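Local coordinates for protein V-type ATP synthase alpha chain (Nanoarchaeum equitans Kin4-M, PDB 5BN3) that serves as subunit A of a V-type ATP synthase, a member of the alpha/beta family with a P-loop nucleotide-binding domain that helps bind ADP, at residues 166-171 with 176-181; 71-76 with 142-147. All blocks are in the same frame, centred on the assembly; numbering follows the deposited sequence.

Interaction 1: 166-171 with 176-181; sequences ETIAIV and IKLYHE
A tight antiparallel hairpin of the barrel-sandwich domain, strand 169-171 with strand 174-176, brings these segments together at the edge of a four-stranded sheet. A169 and I176 form a hydrogen-bonded pair, in which I176 N gives its hydrogen to A169 O at 2.8 Å. I176 O is gripped by I168 N instead, 2.9 Å away and almost straight at 174°, and T167 CA adds a CA-H...O contact at 3.5 Å. The hydrogens of I168 and T167 thus converge on one carbonyl. Beyond the pair, L178 N donates to a water.

Small and branched apolar residues suit the inward side, where A169 CB meets I176 CB and V171 CG2 reaches I176 CG1 at 3.8 Å. I168 holds CG1 between its backbone N and carbonyl carbon (chi1 51°), which sets CG1 near I176 O and CD1 against I176 CG2, while CG2 meets L178 CG at 4.0 Å. K177 starts out pointing away but bends back, CG 3.9 Å from E166 O, its amine bonding E165 O. With I168 and A169 both set opposite I176, and I168 near helical backbone angles beside an extended A169, the geometry resembles a classic beta bulge at the foot of a hairpin.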
loop_
_atom_site.group_PDB
_atom_site.type_symbol
_atom_site.label_atom_id
_atom_site.label_comp_id
_atom_site.label_asym_id
_atom_site.label_seq_id
_atom_site.Cartn_x
_atom_site.Cartn_y
_atom_site.Cartn_z
ATOM N N GLU A 166 -24.372 53.924 12.703
ATOM C CA GLU A 166 -25.082 55.151 12.349
ATOM C C GLU A 166 -25.339 55.287 10.849
ATOM O O GLU A 166 -24.494 54.931 10.026
ATOM C CB GLU A 166 -24.329 56.377 12.879
ATOM C CG GLU A 166 -24.293 56.454 14.397
ATOM C CD GLU A 166 -23.700 57.747 14.915
ATOM O OE1 GLU A 166 -22.591 58.114 14.482
ATOM O OE2 GLU A 166 -24.346 58.400 15.762
ATOM N N THR A 167 -26.517 55.805 10.510
ATOM C CA THR A 167 -26.891 56.066 9.123
ATOM C C THR A 167 -26.049 57.206 8.551
ATOM O O THR A 167 -25.954 58.277 9.152
ATOM C CB THR A 167 -28.387 56.432 9.019
ATOM O OG1 THR A 167 -29.179 55.374 9.573
ATOM C CG2 THR A 167 -28.794 56.661 7.571
ATOM N N ILE A 168 -25.435 56.971 7.394
ATOM C CA ILE A 168 -24.606 57.982 6.741
ATOM C C ILE A 168 -25.248 58.472 5.449
ATOM O O ILE A 168 -24.827 59.477 4.875
ATOM C CB ILE A 168 -23.187 57.456 6.445
ATOM C CG1 ILE A 168 -23.245 56.114 5.716
ATOM C CG2 ILE A 168 -22.395 57.310 7.728
ATOM C CD1 ILE A 168 -22.759 56.177 4.291
ATOM N N ALA A 169 -26.266 57.744 4.998
ATOM C CA ALA A 169 -27.001 58.101 3.791
ATOM C C ALA A 169 -28.323 57.350 3.711
ATOM O O ALA A 169 -28.507 56.330 4.375
ATOM C CB ALA A 169 -26.166 57.827 2.556
ATOM N N ILE A 170 -29.240 57.857 2.893
ATOM C CA ILE A 170 -30.524 57.199 2.679
ATOM C C ILE A 170 -30.817 57.090 1.184
ATOM O O ILE A 170 -30.805 58.094 0.468
ATOM C CB ILE A 170 -31.668 57.946 3.399
ATOM C CG1 ILE A 170 -31.514 57.797 4.916
ATOM C CG2 ILE A 170 -33.024 57.417 2.957
ATOM C CD1 ILE A 170 -32.331 58.782 5.723
ATOM N N VAL A 171 -31.058 55.866 0.718
ATOM C CA VAL A 171 -31.329 55.605 -0.694
ATOM C C VAL A 171 -32.647 54.846 -0.840
ATOM O O VAL A 171 -32.806 53.764 -0.269
ATOM C CB VAL A 171 -30.201 54.772 -1.340
ATOM C CG1 VAL A 171 -30.406 54.667 -2.843
ATOM C CG2 VAL A 171 -28.847 55.385 -1.039
ATOM N N ILE A 176 -28.255 53.614 4.778
ATOM C CA ILE A 176 -26.949 53.073 4.417
ATOM C C ILE A 176 -25.992 53.256 5.592
ATOM O O ILE A 176 -25.941 54.332 6.190
ATOM C CB ILE A 176 -26.372 53.777 3.167
ATOM C CG1 ILE A 176 -27.325 53.630 1.977
ATOM C CG2 ILE A 176 -24.986 53.237 2.823
ATOM C CD1 ILE A 176 -27.656 52.195 1.622
ATOM N N LYS A 177 -25.247 52.209 5.933
ATOM C CA LYS A 177 -24.261 52.294 7.007
ATOM C C LYS A 177 -22.844 52.348 6.453
ATOM O O LYS A 177 -22.645 52.326 5.239
ATOM C CB LYS A 177 -24.393 51.107 7.967
ATOM C CG LYS A 177 -25.411 51.298 9.077
ATOM C CD LYS A 177 -26.840 51.250 8.562
ATOM C CE LYS A 177 -27.834 51.505 9.688
ATOM N NZ LYS A 177 -27.629 50.594 10.849
ATOM N N LEU A 178 -21.867 52.428 7.352
ATOM C CA LEU A 178 -20.460 52.357 6.973
ATOM C C LEU A 178 -20.063 50.906 6.719
ATOM O O LEU A 178 -18.969 50.627 6.224
ATOM C CB LEU A 178 -19.575 52.961 8.066
ATOM C CG LEU A 178 -19.587 54.485 8.201
ATOM C CD1 LEU A 178 -18.802 54.933 9.420
ATOM C CD2 LEU A 178 -19.011 55.118 6.953
ATOM N N TYR A 179 -20.966 49.989 7.060
ATOM C CA TYR A 179 -20.720 48.561 6.885
ATOM C C TYR A 179 -21.941 47.851 6.316
ATOM O O TYR A 179 -23.063 48.353 6.411
ATOM C CB TYR A 179 -20.356 47.919 8.226
ATOM C CG TYR A 179 -21.550 47.569 9.092
ATOM C CD1 TYR A 179 -22.166 48.530 9.882
ATOM C CD2 TYR A 179 -22.047 46.274 9.131
ATOM C CE1 TYR A 179 -23.247 48.211 10.676
ATOM C CE2 TYR A 179 -23.127 45.949 9.920
ATOM C CZ TYR A 179 -23.722 46.920 10.691
ATOM O OH TYR A 179 -24.799 46.597 11.481
ATOM N N HIS A 180 -21.718 46.677 5.734
ATOM C CA HIS A 180 -22.818 45.787 5.372
ATOM C C HIS A 180 -22.433 44.334 5.620
ATOM O O HIS A 180 -21.249 44.005 5.721
ATOM C CB HIS A 180 -23.276 46.003 3.924
ATOM C CG HIS A 180 -22.304 45.516 2.892
ATOM N ND1 HIS A 180 -21.223 46.260 2.478
ATOM C CD2 HIS A 180 -22.272 44.369 2.172
ATOM C CE1 HIS A 180 -20.555 45.587 1.555
ATOM N NE2 HIS A 180 -21.170 44.438 1.352
ATOM N N GLU A 181 -23.437 43.471 5.744
ATOM C CA GLU A 181 -23.202 42.056 5.998
ATOM C C GLU A 181 -23.211 41.271 4.695
ATOM O O GLU A 181 -23.938 41.611 3.761
ATOM C CB GLU A 181 -24.266 41.501 6.948
ATOM C CG GLU A 181 -24.203 42.064 8.357
ATOM C CD GLU A 181 -25.224 41.424 9.279
ATOM O OE1 GLU A 181 -26.300 41.027 8.785
ATOM O OE2 GLU A 181 -24.948 41.311 10.492
HETATM O O HOH W 1 -22.342 53.757 9.838
#

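Interaction 2: 71-76 with 142-147; sequences LGPGLL and HRIIVP
G72 and P73, in the irregular loop after strand 68-71, lie beside strand 140-145 without joining it: the CA atoms of G72 and I144 are 7.3 Å apart and those of P73 and H142 7.0 Å, and no hydrogen bond passes between the two backbones. The strand spends its backbone bonds on 131-137, H142 with V135 and I144 with I132 and G133, so the loop meets it through the strand's side chains, which touch the backbone of G72 and the ring of P73. G72 is almost fully extended (phi 176°, psi -170°), and the absence of a side chain suits it to the tight join with P73.

H142 reaches out from the strand. With CG anti to the backbone N (chi1 -164°), its imidazole is carried to the loop, where CE1 comes within 3.3 Å of G72 C in an oblique approach. P73 CD lies over one face of the ring, 4.1 Å above its plane and offset toward the rim, the two side chains crossing at about a right angle. The proline ring then serves a second neighbour: P73 CG meets I144 CD1 at 4.1 Å, so this compact, rigid group rests on both an imidazole and an aliphatic branch. The rim of the imidazole is held from outside, ND1 by E137 OE1 and NE2 by Y307 OH, while F308 of helix 293-309 meets the ring at about 55°.

Bonds at both nitrogens should fix the rotation of the buried imidazole, and the nearby carboxylate would probably favour a proton on ND1. E137 also receives G74 N through its other oxygen, so a single acid ties the loop to the histidine that touches it: the direct contact is van der Waals, and its polar bracing is indirect.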
loop_
_atom_site.group_PDB
_atom_site.type_symbol
_atom_site.label_atom_id
_atom_site.label_comp_id
_atom_site.label_asym_id
_atom_site.label_seq_id
_atom_site.Cartn_x
_atom_site.Cartn_y
_atom_site.Cartn_z
ATOM N N LEU A 71 -18.615 43.801 6.927
ATOM C CA LEU A 71 -17.588 44.415 6.093
ATOM C C LEU A 71 -17.629 45.935 6.220
ATOM O O LEU A 71 -18.583 46.574 5.779
ATOM C CB LEU A 71 -17.790 44.012 4.633
ATOM C CG LEU A 71 -17.786 42.506 4.356
ATOM C CD1 LEU A 71 -18.256 42.210 2.941
ATOM C CD2 LEU A 71 -16.397 41.942 4.584
ATOM N N GLY A 72 -16.587 46.506 6.819
ATOM C CA GLY A 72 -16.485 47.947 6.983
ATOM C C GLY A 72 -15.251 48.321 7.780
ATOM O O GLY A 72 -14.390 47.471 8.022
ATOM N N PRO A 73 -15.151 49.596 8.185
ATOM C CA PRO A 73 -14.035 50.060 9.017
ATOM C C PRO A 73 -13.994 49.316 10.348
ATOM O O PRO A 73 -15.041 49.124 10.972
ATOM C CB PRO A 73 -14.368 51.536 9.255
ATOM C CG PRO A 73 -15.215 51.922 8.087
ATOM C CD PRO A 73 -16.039 50.702 7.787
ATOM N N GLY A 74 -12.803 48.899 10.770
ATOM C CA GLY A 74 -12.654 48.159 12.011
ATOM C C GLY A 74 -11.968 46.811 11.857
ATOM O O GLY A 74 -11.663 46.151 12.852
ATOM N N LEU A 75 -11.722 46.404 10.615
ATOM C CA LEU A 75 -11.076 45.123 10.334
ATOM C C LEU A 75 -9.555 45.246 10.356
ATOM O O LEU A 75 -8.859 44.376 10.882
ATOM C CB LEU A 75 -11.525 44.588 8.971
ATOM C CG LEU A 75 -12.994 44.195 8.815
ATOM C CD1 LEU A 75 -13.307 43.844 7.370
ATOM C CD2 LEU A 75 -13.324 43.024 9.719
ATOM N N LEU A 76 -9.047 46.335 9.785
ATOM C CA LEU A 76 -7.605 46.530 9.625
ATOM C C LEU A 76 -6.855 46.584 10.956
ATOM O O LEU A 76 -7.347 47.152 11.936
ATOM C CB LEU A 76 -7.320 47.794 8.804
ATOM C CG LEU A 76 -7.832 47.773 7.363
ATOM C CD1 LEU A 76 -7.491 49.062 6.628
ATOM C CD2 LEU A 76 -7.244 46.585 6.635
ATOM N N HIS A 142 -10.155 53.791 3.280
ATOM C CA HIS A 142 -11.208 52.790 3.191
ATOM C C HIS A 142 -12.364 53.346 2.375
ATOM O O HIS A 142 -12.958 54.366 2.733
ATOM C CB HIS A 142 -11.684 52.392 4.587
ATOM C CG HIS A 142 -12.481 51.124 4.618
ATOM N ND1 HIS A 142 -12.256 50.132 5.549
ATOM C CD2 HIS A 142 -13.504 50.693 3.847
ATOM C CE1 HIS A 142 -13.103 49.142 5.344
ATOM N NE2 HIS A 142 -13.875 49.454 4.320
ATOM N N ARG A 143 -12.678 52.677 1.273
ATOM C CA ARG A 143 -13.755 53.118 0.403
ATOM C C ARG A 143 -15.073 52.455 0.778
ATOM O O ARG A 143 -15.207 51.231 0.733
ATOM C CB ARG A 143 -13.388 52.861 -1.061
ATOM C CG ARG A 143 -12.242 53.751 -1.531
ATOM C CD ARG A 143 -11.550 53.220 -2.770
ATOM N NE ARG A 143 -10.358 54.006 -3.089
ATOM C CZ ARG A 143 -9.440 53.656 -3.985
ATOM N NH1 ARG A 143 -9.565 52.524 -4.662
ATOM N NH2 ARG A 143 -8.393 54.437 -4.199
ATOM N N ILE A 144 -16.039 53.278 1.173
ATOM C CA ILE A 144 -17.349 52.777 1.562
ATOM C C ILE A 144 -18.152 52.457 0.309
ATOM O O ILE A 144 -18.677 53.354 -0.352
ATOM C CB ILE A 144 -18.106 53.790 2.441
ATOM C CG1 ILE A 144 -17.203 54.275 3.579
ATOM C CG2 ILE A 144 -19.388 53.175 2.990
ATOM C CD1 ILE A 144 -16.668 53.156 4.469
ATOM N N ILE A 145 -18.223 51.174 -0.028
ATOM C CA ILE A 145 -18.979 50.732 -1.189
ATOM C C ILE A 145 -20.343 50.217 -0.751
ATOM O O ILE A 145 -20.446 49.401 0.167
ATOM C CB ILE A 145 -18.219 49.651 -1.992
ATOM C CG1 ILE A 145 -17.733 48.531 -1.071
ATOM C CG2 ILE A 145 -17.033 50.270 -2.724
ATOM C CD1 ILE A 145 -17.098 47.370 -1.813
ATOM N N VAL A 146 -21.390 50.718 -1.399
ATOM C CA VAL A 146 -22.747 50.296 -1.088
ATOM C C VAL A 146 -22.927 48.842 -1.504
ATOM O O VAL A 146 -22.267 48.383 -2.440
ATOM C CB VAL A 146 -23.788 51.198 -1.787
ATOM C CG1 VAL A 146 -23.626 52.637 -1.337
ATOM C CG2 VAL A 146 -23.654 51.107 -3.292
ATOM N N PRO A 147 -23.798 48.103 -0.795
ATOM C CA PRO A 147 -24.017 46.687 -1.114
ATOM C C PRO A 147 -24.418 46.492 -2.573
ATOM O O PRO A 147 -25.043 47.386 -3.148
ATOM C CB PRO A 147 -25.183 46.302 -0.202
ATOM C CG PRO A 147 -25.085 47.242 0.950
ATOM C CD PRO A 147 -24.587 48.537 0.374
#

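In the fold
Both contacts are buried, yet interaction 1 lies about 30 Å from the centre of the chain and interaction 2 about 20 Å. Interaction 1 closes a local hairpin with backbone hydrogen bonds and aliphatic side chains; interaction 2 joins parts of the chain 66 residues apart without any direct hydrogen bond. Their centres are 10 Å apart, and the segments 176-181 and 71-76 meet: H180 O is a probable hydrogen-bond partner of L71 N, where strands 180-183 and 68-71 pair, and L178 O packs on P73 CD. The chain leaving the hairpin runs beside the loop of interaction 2, which touches helix 293-309 through L71 and L76, as H142 does from its strand.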